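Local coordinates for putative carboxynorspermidine decarboxylase protein (Sinorhizobium meliloti, PDB 3MT1) that probably decarboxylates carboxynorspermidine and carboxyspermidine, using pyridoxal 5'-phosphate, to give norspermidine and spermidine in polyamine biosynthesis, at residues B[23-27]-B[208-212]. Sequence-based numbering, arbitrary orientation.
Sequences HVREK and PVDAF
Val209 sets one methyl, CG1, against both His23 and Val24. CG1 of Val209 lies 3.5 Å from CD2 of His23 and 3.6 Å from CG2 of Val24. That methyl is anti to its own backbone N (chi1 169°), which aims it at helix 11-28. The two valine side chains cross at about a right angle. Deeper in, CG1 of Val24 meets CE2 of Phe212 at 4.0 Å. Val24 and Phe212 are buried, and Phe202 packs against both. Phe173 meets the Phe212 ring edge-to-face. This is the close-packed, apolar part of the contact.

The outer part is polar and looser. NE2 of His23 donates a hydrogen bond to OD1 of Asp210, 3.0 Å long with an angle of 157° at the hydrogen. The oxygen sits near the imidazole plane, at the ring edge. The N-H reaches the syn side of the carboxylate but comes from 31° out of its plane. CG of Lys27 lies over one face of the imidazole, offset toward the rim. NZ of Lys27 stays 5.3 Å from OD1 of Asp210, too far for a salt bridge, though the charge may still favour the carboxylate. Asp210 and Lys27 are exposed. A leucine in place of His23 would probably cost the Asp210 carboxylate this hydrogen bond and leave it freer to turn.

The contact joins helix 11-28, which leads into the first barrel strand, 31-35, to the start of helix 209-223, which leads into the last, 226-229. Such packing of neighbouring outer helices round the wall is characteristic of the closed (beta/alpha)8 TIM barrel of class-II, fold-type III decarboxylases.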
loop_
_atom_site.group_PDB
_atom_site.type_symbol
_atom_site.label_atom_id
_atom_site.label_comp_id
_atom_site.label_asym_id
_atom_site.label_seq_id
_atom_site.Cartn_x
_atom_site.Cartn_y
_atom_site.Cartn_z
ATOM N N HIS B 23 -32.870 7.725 5.703
ATOM C CA HIS B 23 -33.885 7.222 6.627
ATOM C C HIS B 23 -33.430 7.456 8.083
ATOM O O HIS B 23 -34.147 8.049 8.868
ATOM C CB HIS B 23 -34.125 5.740 6.328
ATOM C CG HIS B 23 -35.142 5.094 7.202
ATOM N ND1 HIS B 23 -36.467 4.982 6.842
ATOM C CD2 HIS B 23 -35.029 4.504 8.415
ATOM C CE1 HIS B 23 -37.128 4.359 7.802
ATOM N NE2 HIS B 23 -36.278 4.059 8.768
ATOM N N VAL B 24 -32.209 7.048 8.413
ATOM C CA VAL B 24 -31.668 7.296 9.740
ATOM C C VAL B 24 -31.618 8.794 10.063
ATOM O O VAL B 24 -32.054 9.200 11.133
ATOM C CB VAL B 24 -30.257 6.702 9.897
ATOM C CG1 VAL B 24 -29.550 7.292 11.132
ATOM C CG2 VAL B 24 -30.313 5.172 9.933
ATOM N N ARG B 25 -31.096 9.603 9.142
ATOM C CA ARG B 25 -31.014 11.042 9.345
ATOM C C ARG B 25 -32.411 11.617 9.613
ATOM O O ARG B 25 -32.593 12.492 10.449
ATOM C CB ARG B 25 -30.427 11.724 8.108
ATOM C CG ARG B 25 -29.059 11.245 7.753
ATOM C CD ARG B 25 -28.471 11.872 6.480
ATOM N NE ARG B 25 -28.795 13.275 6.288
ATOM C CZ ARG B 25 -29.684 13.702 5.391
ATOM N NH1 ARG B 25 -30.305 12.832 4.600
ATOM N NH2 ARG B 25 -29.948 14.996 5.275
ATOM N N GLU B 26 -33.391 11.104 8.894
ATOM C CA GLU B 26 -34.745 11.600 8.960
ATOM C C GLU B 26 -35.381 11.233 10.336
ATOM O O GLU B 26 -35.933 12.098 11.040
ATOM C CB GLU B 26 -35.490 10.979 7.771
ATOM C CG GLU B 26 -36.925 11.389 7.547
ATOM C CD GLU B 26 -37.655 10.364 6.654
ATOM O OE1 GLU B 26 -36.959 9.619 5.907
ATOM O OE2 GLU B 26 -38.907 10.304 6.688
ATOM N N LYS B 27 -35.250 9.960 10.719
ATOM C CA LYS B 27 -35.833 9.417 11.949
ATOM C C LYS B 27 -35.146 9.928 13.194
ATOM O O LYS B 27 -35.800 10.142 14.215
ATOM C CB LYS B 27 -35.749 7.893 11.955
ATOM C CG LYS B 27 -36.570 7.188 10.895
ATOM C CD LYS B 27 -37.975 7.734 10.799
ATOM C CE LYS B 27 -38.831 6.812 9.987
ATOM N NZ LYS B 27 -40.148 7.410 9.640
ATOM N N PRO B 208 -31.616 -3.111 13.054
ATOM C CA PRO B 208 -32.820 -2.468 13.612
ATOM C C PRO B 208 -32.672 -0.964 13.509
ATOM O O PRO B 208 -32.450 -0.269 14.504
ATOM C CB PRO B 208 -32.834 -2.922 15.072
ATOM C CG PRO B 208 -31.605 -3.862 15.253
ATOM C CD PRO B 208 -30.695 -3.562 14.113
ATOM N N VAL B 209 -32.800 -0.487 12.277
ATOM C CA VAL B 209 -32.548 0.890 11.914
ATOM C C VAL B 209 -33.409 1.895 12.696
ATOM O O VAL B 209 -32.976 3.019 12.977
ATOM C CB VAL B 209 -32.677 1.038 10.372
ATOM C CG1 VAL B 209 -32.686 2.481 9.940
ATOM C CG2 VAL B 209 -31.503 0.328 9.693
ATOM N N ASP B 210 -34.608 1.463 13.088
ATOM C CA ASP B 210 -35.587 2.338 13.746
ATOM C C ASP B 210 -35.420 2.361 15.251
ATOM O O ASP B 210 -35.493 3.416 15.866
ATOM C CB ASP B 210 -36.998 1.925 13.364
ATOM C CG ASP B 210 -37.287 2.151 11.885
ATOM O OD1 ASP B 210 -37.314 3.332 11.444
ATOM O OD2 ASP B 210 -37.485 1.141 11.168
ATOM N N ALA B 211 -35.187 1.201 15.840
ATOM C CA ALA B 211 -34.689 1.145 17.199
ATOM C C ALA B 211 -33.435 2.046 17.348
ATOM O O ALA B 211 -33.356 2.891 18.235
ATOM C CB ALA B 211 -34.373 -0.310 17.573
ATOM N N PHE B 212 -32.467 1.873 16.462
ATOM C CA PHE B 212 -31.220 2.656 16.469
ATOM C C PHE B 212 -31.414 4.182 16.315
ATOM O O PHE B 212 -30.736 4.956 16.993
ATOM C CB PHE B 212 -30.312 2.095 15.381
ATOM C CG PHE B 212 -29.132 2.937 15.058
ATOM C CD1 PHE B 212 -28.002 2.920 15.865
ATOM C CD2 PHE B 212 -29.115 3.708 13.896
ATOM C CE1 PHE B 212 -26.881 3.671 15.543
ATOM C CE2 PHE B 212 -28.002 4.471 13.573
ATOM C CZ PHE B 212 -26.874 4.444 14.397
#